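Hypothetical protein yxiM (Bacillus subtilis, PDB 2O14) is an uncharacterised esterase of the GDSL lipolytic family that probably hydrolyses ester bonds and carries a galactose-binding-like beta domain. Local coordinates at residues K14-S22 and P27-S35; K92-V103 and N113-F123. All coordinates share one frame; numbering follows the deposited sequence.

Contact 1 (K14-S22 and P27-S35). With MN (manganese (II) ion), chain B.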
# COMPACT_ATOMS: atom_id res chain seq x y z
N LYS A 14 -6.16 -24.89 -8.75
CA LYS A 14 -5.40 -24.06 -9.73
C LYS A 14 -4.37 -23.18 -9.02
O LYS A 14 -4.60 -21.99 -8.81
CB LYS A 14 -6.37 -23.16 -10.52
CG LYS A 14 -7.49 -23.92 -11.21
CD LYS A 14 -8.50 -22.97 -11.85
CE LYS A 14 -9.66 -23.73 -12.50
NZ LYS A 14 -10.70 -22.83 -13.08
N VAL A 15 -3.24 -23.77 -8.65
CA VAL A 15 -2.17 -23.03 -7.97
C VAL A 15 -0.81 -23.25 -8.64
O VAL A 15 -0.41 -24.39 -8.89
CB VAL A 15 -2.08 -23.42 -6.47
CG1 VAL A 15 -1.77 -24.90 -6.33
CG2 VAL A 15 -1.01 -22.58 -5.78
N TYR A 16 -0.13 -22.15 -8.93
CA TYR A 16 1.19 -22.18 -9.56
C TYR A 16 2.20 -21.72 -8.51
O TYR A 16 2.03 -20.66 -7.91
CB TYR A 16 1.24 -21.22 -10.76
CG TYR A 16 0.17 -21.47 -11.80
CD1 TYR A 16 -1.18 -21.29 -11.51
CD2 TYR A 16 0.51 -21.87 -13.09
CE1 TYR A 16 -2.17 -21.51 -12.47
CE2 TYR A 16 -0.46 -22.09 -14.06
CZ TYR A 16 -1.79 -21.91 -13.75
OH TYR A 16 -2.75 -22.15 -14.70
N GLN A 17 3.24 -22.52 -8.28
CA GLN A 17 4.23 -22.16 -7.28
C GLN A 17 5.64 -22.15 -7.85
O GLN A 17 6.10 -23.13 -8.44
CB GLN A 17 4.14 -23.13 -6.09
CG GLN A 17 2.80 -23.03 -5.39
CD GLN A 17 2.66 -23.97 -4.22
OE1 GLN A 17 1.62 -23.99 -3.56
NE2 GLN A 17 3.70 -24.75 -3.94
N PHE A 18 6.32 -21.02 -7.67
CA PHE A 18 7.66 -20.83 -8.19
C PHE A 18 8.67 -20.53 -7.10
O PHE A 18 8.46 -19.66 -6.27
CB PHE A 18 7.65 -19.69 -9.22
CG PHE A 18 6.72 -19.94 -10.38
CD1 PHE A 18 7.05 -20.85 -11.38
CD2 PHE A 18 5.49 -19.28 -10.45
CE1 PHE A 18 6.17 -21.10 -12.44
CE2 PHE A 18 4.60 -19.52 -11.51
CZ PHE A 18 4.94 -20.43 -12.50
N ASP A 19 9.77 -21.28 -7.11
CA ASP A 19 10.86 -21.09 -6.15
C ASP A 19 12.02 -20.50 -6.94
O ASP A 19 12.73 -21.22 -7.64
CB ASP A 19 11.25 -22.43 -5.51
CG ASP A 19 12.56 -22.36 -4.73
OD1 ASP A 19 12.92 -21.25 -4.29
OD2 ASP A 19 13.22 -23.40 -4.54
N PHE A 20 12.20 -19.19 -6.83
CA PHE A 20 13.25 -18.48 -7.55
C PHE A 20 14.65 -18.63 -6.95
O PHE A 20 14.82 -18.57 -5.74
CB PHE A 20 12.88 -17.01 -7.64
CG PHE A 20 11.63 -16.75 -8.44
CD1 PHE A 20 11.68 -16.65 -9.83
CD2 PHE A 20 10.40 -16.63 -7.80
CE1 PHE A 20 10.52 -16.44 -10.58
CE2 PHE A 20 9.22 -16.42 -8.54
CZ PHE A 20 9.29 -16.32 -9.93
N GLY A 21 15.64 -18.81 -7.82
CA GLY A 21 17.01 -18.96 -7.37
C GLY A 21 17.63 -20.23 -7.92
O GLY A 21 16.93 -21.07 -8.48
N SER A 22 18.94 -20.38 -7.75
CA SER A 22 19.63 -21.57 -8.25
C SER A 22 20.27 -22.44 -7.17
O SER A 22 20.83 -23.49 -7.48
CB SER A 22 20.70 -21.16 -9.26
OG SER A 22 21.65 -20.29 -8.67
N PRO A 27 10.40 -28.99 -2.86
CA PRO A 27 9.27 -29.77 -3.37
C PRO A 27 7.97 -28.98 -3.41
O PRO A 27 7.71 -28.16 -2.53
CB PRO A 27 9.21 -30.96 -2.42
CG PRO A 27 9.75 -30.41 -1.15
CD PRO A 27 10.92 -29.59 -1.62
N GLY A 28 7.17 -29.22 -4.44
CA GLY A 28 5.90 -28.52 -4.59
C GLY A 28 6.09 -27.20 -5.30
O GLY A 28 5.12 -26.49 -5.59
N TYR A 29 7.33 -26.86 -5.60
CA TYR A 29 7.65 -25.60 -6.28
C TYR A 29 8.40 -25.85 -7.57
O TYR A 29 9.19 -26.79 -7.66
CB TYR A 29 8.53 -24.73 -5.39
CG TYR A 29 7.84 -24.02 -4.26
CD1 TYR A 29 7.41 -22.70 -4.39
CD2 TYR A 29 7.64 -24.66 -3.04
CE1 TYR A 29 6.81 -22.03 -3.34
CE2 TYR A 29 7.03 -24.00 -1.97
CZ TYR A 29 6.62 -22.68 -2.13
OH TYR A 29 6.03 -22.01 -1.08
N ILE A 30 8.15 -25.01 -8.56
CA ILE A 30 8.87 -25.11 -9.82
C ILE A 30 10.07 -24.19 -9.63
O ILE A 30 9.90 -23.00 -9.34
CB ILE A 30 8.05 -24.60 -11.01
CG1 ILE A 30 6.91 -25.56 -11.32
CG2 ILE A 30 8.97 -24.44 -12.23
CD1 ILE A 30 6.03 -25.08 -12.46
N GLY A 31 11.27 -24.75 -9.77
CA GLY A 31 12.46 -23.94 -9.61
C GLY A 31 12.63 -23.05 -10.83
O GLY A 31 12.59 -23.53 -11.96
N VAL A 32 12.81 -21.75 -10.61
CA VAL A 32 13.01 -20.81 -11.71
C VAL A 32 14.30 -20.05 -11.46
O VAL A 32 14.46 -19.34 -10.46
CB VAL A 32 11.85 -19.81 -11.84
CG1 VAL A 32 12.06 -18.95 -13.08
CG2 VAL A 32 10.53 -20.55 -11.92
N ARG A 33 15.22 -20.21 -12.40
CA ARG A 33 16.55 -19.63 -12.37
C ARG A 33 16.55 -18.34 -13.21
O ARG A 33 15.73 -18.19 -14.11
CB ARG A 33 17.49 -20.68 -12.95
CG ARG A 33 18.96 -20.38 -13.00
CD ARG A 33 19.62 -21.51 -13.78
NE ARG A 33 19.38 -22.80 -13.14
CZ ARG A 33 20.23 -23.40 -12.31
NH1 ARG A 33 21.38 -22.81 -12.01
NH2 ARG A 33 19.91 -24.57 -11.76
N ALA A 34 17.46 -17.42 -12.91
CA ALA A 34 17.53 -16.16 -13.64
C ALA A 34 17.72 -16.33 -15.15
O ALA A 34 17.27 -15.48 -15.92
CB ALA A 34 18.66 -15.29 -13.09
N SER A 35 18.39 -17.41 -15.56
CA SER A 35 18.61 -17.64 -16.98
C SER A 35 17.45 -18.35 -17.66
O SER A 35 17.51 -18.65 -18.85
CB SER A 35 19.90 -18.45 -17.21
OG SER A 35 19.76 -19.78 -16.75
MN MN B . 15.14 -22.18 -4.19
O HOH W 1 14.92 -22.00 -6.52
O HOH W 2 15.26 -22.73 -2.11
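F18, D19 and F20 run side by side with I30, G31 and V32, forming the parallel pairing in a mixed sheet of the galactose-binding domain-like fold, a beta sandwich. The backbone bonds interlock as parallel strands require: I30 N and O reach back to Q17 O and D19 N, while V32 N and O go to D19 O and G21 N. They are nearly straight; D19 N meets I30 O at 2.8 Å with 167° at the hydrogen.

Apolar contacts fill the face that turns inward. V32 serves both phenylalanines: with CG1 anti to the backbone N (chi1 -175°), its other methyl, CG2, swings to F18 CD1 at 3.5 Å, while its CB lies 3.7 Å from F20 CD1. F80 meets both phenylalanine rings edge-to-face, and Y44 and F46 of strand 44-46, from the second sheet, close over V32.

Polar and aromatic groups occupy the other face. The extended side chain of Q17 points its amide NE2 at one face of the Y29 ring, 3.8 Å above the plane and over its centre. The same NE2 gives G28 O a weak, strongly bent hydrogen bond of 2.8 Å (117°). Y29 also packs its CB on D19 CB at 3.6 Å. A serine in place of Y29 would probably take away the ring face under Q17 NE2, leaving the amide with little but the weak bond to G28 O to fix its rotation.

Metal binding is the remaining interaction. S24 and D65 belong to the manganese site together with D19, and E26 N donates to D19 OD2. Two waters also bind the ion, and D19 grips it with both carboxylate oxygens, OD1 at 2.4 Å and OD2 at 2.3 Å.

Contact 2 (K92-V103 and N113-F123). With SO4 (sulfate ion), chain C.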
# COMPACT_ATOMS: atom_id res chain seq x y z
N LYS A 92 0.72 -14.40 -3.89
CA LYS A 92 1.44 -14.28 -2.64
C LYS A 92 2.89 -14.07 -3.03
O LYS A 92 3.47 -14.87 -3.76
CB LYS A 92 1.31 -15.56 -1.81
CG LYS A 92 2.11 -15.52 -0.52
CD LYS A 92 2.31 -16.91 0.05
CE LYS A 92 3.24 -16.89 1.25
NZ LYS A 92 3.49 -18.28 1.75
N VAL A 93 3.47 -12.97 -2.56
CA VAL A 93 4.85 -12.64 -2.89
C VAL A 93 5.80 -12.87 -1.72
O VAL A 93 5.49 -12.51 -0.58
CB VAL A 93 4.99 -11.15 -3.30
CG1 VAL A 93 6.44 -10.83 -3.66
CG2 VAL A 93 4.06 -10.84 -4.45
N THR A 94 6.95 -13.46 -2.00
CA THR A 94 7.97 -13.71 -0.99
C THR A 94 9.29 -13.20 -1.57
O THR A 94 9.82 -13.78 -2.51
CB THR A 94 8.13 -15.21 -0.68
OG1 THR A 94 6.86 -15.77 -0.32
CG2 THR A 94 9.12 -15.41 0.47
N LEU A 95 9.80 -12.11 -1.01
CA LEU A 95 11.04 -11.51 -1.49
C LEU A 95 12.30 -12.20 -0.98
O LEU A 95 12.24 -13.09 -0.13
CB LEU A 95 11.09 -10.03 -1.09
CG LEU A 95 9.92 -9.11 -1.46
CD1 LEU A 95 10.23 -7.67 -1.05
CD2 LEU A 95 9.66 -9.20 -2.96
N GLY A 96 13.44 -11.77 -1.50
CA GLY A 96 14.72 -12.29 -1.07
C GLY A 96 15.24 -11.31 -0.03
O GLY A 96 14.45 -10.73 0.71
N ASN A 97 16.56 -11.12 0.04
CA ASN A 97 17.10 -10.16 1.00
C ASN A 97 16.60 -8.79 0.57
O ASN A 97 16.81 -8.37 -0.57
CB ASN A 97 18.63 -10.23 1.02
CG ASN A 97 19.13 -11.54 1.58
OD1 ASN A 97 20.33 -11.79 1.64
ND2 ASN A 97 18.20 -12.40 2.00
N THR A 98 15.94 -8.10 1.49
CA THR A 98 15.32 -6.82 1.18
C THR A 98 15.49 -5.71 2.20
O THR A 98 15.37 -5.93 3.40
CB THR A 98 13.80 -7.03 0.99
OG1 THR A 98 13.58 -7.94 -0.10
CG2 THR A 98 13.10 -5.70 0.70
N ALA A 99 15.78 -4.50 1.71
CA ALA A 99 15.87 -3.33 2.57
C ALA A 99 14.46 -2.73 2.45
O ALA A 99 13.72 -2.65 3.42
CB ALA A 99 16.92 -2.35 2.04
N ARG A 100 14.09 -2.33 1.24
CA ARG A 100 12.76 -1.78 0.98
C ARG A 100 12.49 -1.84 -0.51
O ARG A 100 13.23 -1.26 -1.31
CB ARG A 100 12.64 -0.33 1.48
CG ARG A 100 11.27 0.28 1.21
CD ARG A 100 10.97 1.44 2.14
NE ARG A 100 11.90 2.55 1.97
CZ ARG A 100 11.95 3.32 0.89
NH1 ARG A 100 11.12 3.11 -0.13
NH2 ARG A 100 12.82 4.32 0.83
N ALA A 101 11.44 -2.56 -0.89
CA ALA A 101 11.08 -2.72 -2.29
C ALA A 101 9.58 -2.82 -2.50
O ALA A 101 8.83 -3.11 -1.57
CB ALA A 101 11.76 -3.98 -2.84
N SER A 102 9.15 -2.56 -3.73
CA SER A 102 7.74 -2.64 -4.09
C SER A 102 7.58 -3.70 -5.18
O SER A 102 8.55 -4.10 -5.81
CB SER A 102 7.24 -1.29 -4.62
OG SER A 102 7.17 -0.33 -3.57
N VAL A 103 6.35 -4.15 -5.38
CA VAL A 103 6.07 -5.14 -6.40
C VAL A 103 5.24 -4.47 -7.48
O VAL A 103 4.32 -3.70 -7.18
CB VAL A 103 5.28 -6.34 -5.83
CG1 VAL A 103 4.81 -7.25 -6.95
CG2 VAL A 103 6.17 -7.13 -4.89
N ASN A 113 6.41 -0.67 -0.76
CA ASN A 113 7.46 -0.72 0.26
C ASN A 113 7.46 -1.86 1.28
O ASN A 113 7.35 -1.62 2.48
CB ASN A 113 7.50 0.61 1.02
CG ASN A 113 7.94 1.77 0.15
OD1 ASN A 113 7.58 2.92 0.39
ND2 ASN A 113 8.75 1.48 -0.87
N MSE A 114 7.60 -3.09 0.81
CA MSE A 114 7.69 -4.23 1.70
C MSE A 114 9.13 -4.14 2.23
O MSE A 114 10.02 -3.66 1.52
CB MSE A 114 7.50 -5.54 0.93
CG MSE A 114 6.12 -5.73 0.31
SE MSE A 114 6.12 -7.21 -0.97
CE MSE A 114 7.38 -6.43 -2.21
N THR A 115 9.37 -4.57 3.47
CA THR A 115 10.73 -4.49 4.02
C THR A 115 11.16 -5.78 4.70
O THR A 115 10.32 -6.61 5.07
CB THR A 115 10.86 -3.33 5.04
OG1 THR A 115 10.09 -3.63 6.21
CG2 THR A 115 10.37 -2.01 4.44
N GLY A 116 12.47 -5.95 4.86
CA GLY A 116 12.98 -7.14 5.52
C GLY A 116 13.15 -8.34 4.60
O GLY A 116 12.34 -8.57 3.70
N ASP A 117 14.22 -9.11 4.83
CA ASP A 117 14.50 -10.30 4.05
C ASP A 117 13.31 -11.25 4.12
O ASP A 117 12.74 -11.46 5.19
CB ASP A 117 15.72 -11.04 4.60
CG ASP A 117 16.98 -10.21 4.57
OD1 ASP A 117 16.97 -9.12 3.95
OD2 ASP A 117 17.99 -10.65 5.16
N GLY A 118 12.93 -11.83 2.99
CA GLY A 118 11.82 -12.77 2.98
C GLY A 118 10.47 -12.15 3.24
O GLY A 118 9.51 -12.86 3.55
N ALA A 119 10.38 -10.83 3.12
CA ALA A 119 9.13 -10.12 3.34
C ALA A 119 8.04 -10.74 2.48
O ALA A 119 8.29 -11.12 1.34
CB ALA A 119 9.29 -8.66 2.99
N GLU A 120 6.84 -10.85 3.03
CA GLU A 120 5.74 -11.45 2.29
C GLU A 120 4.48 -10.60 2.35
O GLU A 120 4.28 -9.82 3.28
CB GLU A 120 5.41 -12.83 2.85
CG GLU A 120 6.60 -13.73 3.04
CD GLU A 120 6.20 -15.12 3.51
OE1 GLU A 120 5.65 -15.89 2.69
OE2 GLU A 120 6.41 -15.42 4.70
N ASP A 121 3.64 -10.74 1.33
CA ASP A 121 2.37 -10.04 1.27
C ASP A 121 1.58 -10.71 0.17
O ASP A 121 2.13 -11.48 -0.62
CB ASP A 121 2.55 -8.56 0.93
CG ASP A 121 1.41 -7.70 1.45
OD1 ASP A 121 0.30 -8.25 1.67
OD2 ASP A 121 1.61 -6.49 1.65
N THR A 122 0.29 -10.41 0.12
CA THR A 122 -0.59 -11.00 -0.88
C THR A 122 -1.49 -9.95 -1.50
O THR A 122 -1.94 -9.03 -0.82
CB THR A 122 -1.47 -12.09 -0.23
OG1 THR A 122 -0.63 -13.10 0.33
CG2 THR A 122 -2.38 -12.72 -1.26
N PHE A 123 -1.77 -10.09 -2.79
CA PHE A 123 -2.66 -9.14 -3.46
C PHE A 123 -3.42 -9.86 -4.56
O PHE A 123 -2.99 -10.90 -5.05
CB PHE A 123 -1.87 -7.97 -4.03
CG PHE A 123 -0.93 -8.34 -5.15
CD1 PHE A 123 -1.34 -8.27 -6.47
CD2 PHE A 123 0.36 -8.77 -4.87
CE1 PHE A 123 -0.47 -8.61 -7.51
CE2 PHE A 123 1.24 -9.12 -5.89
CZ PHE A 123 0.82 -9.04 -7.22
S SO4 C . 14.40 4.25 4.35
O1 SO4 C . 14.23 2.89 3.79
O2 SO4 C . 15.82 4.67 4.23
O3 SO4 C . 14.01 4.22 5.77
O4 SO4 C . 13.56 5.21 3.62
O HOH W 3 6.73 -18.21 1.47
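L95 and selenomethionine M114 meet at the apolar centre, where L95 CD1 packs against the methyl end of M114. Beside them V93 CG2 touches the edge of the F123 ring at CE2, 3.6 Å away. F123 reaches it by setting CG between its backbone N and carbonyl carbon (chi1 66°).

Around this centre the backbones pair antiparallel twice. V93 and D121 form a hydrogen-bonded pair in one sheet of the sandwich, A101 and M114 another in the second sheet; both segments thus pass together from sheet to sheet. Beside A101, the buried S102 OG is satisfied by N113 N in an almost straight bond of 2.9 Å. Between the pairs, a type II turn from G116 to A119 is tied down by L95 N to A119 O and by G118 N to G96 O.

Side chains take over at the polar edge. D117 OD1 accepts T98 N at 2.9 Å on its anti side, while OD2 bonds S58. K92 NZ forms a long salt bridge of 3.4 Å to E120 OE1, with a water joining both to T94 OG1; K63 pairs with E120 OE2.

R100 NE and NH2 each donate to a separate oxygen of one sulfate, O1 and O4, and K140 binds the same ion. The sulfate probably came from the crystallisation liquor, so this chemistry implies a basic spot suited to an anion, not an identified substrate site.

Both contacts are partly buried and reach the same mixed sheet: strands 15-20 and 87-95 each pair antiparallel with strand 146-156, where F20 and T94 both bond S148. Their centres lie about 17 Å apart. Contact 1 is the more peripheral, about 26 Å from the centre of the chain, and is a short parallel pairing with a metal site on one face. Contact 2, about 12 Å from that centre, is antiparallel and spans both sheets, with an apolar centre, a salt bridge at its polar edge and a turn held by backbone bonds. It faces the hydrolase part: D121 bonds Y177, and N113 lies about 8 Å, side chain to side chain, from S171, the probable nucleophile.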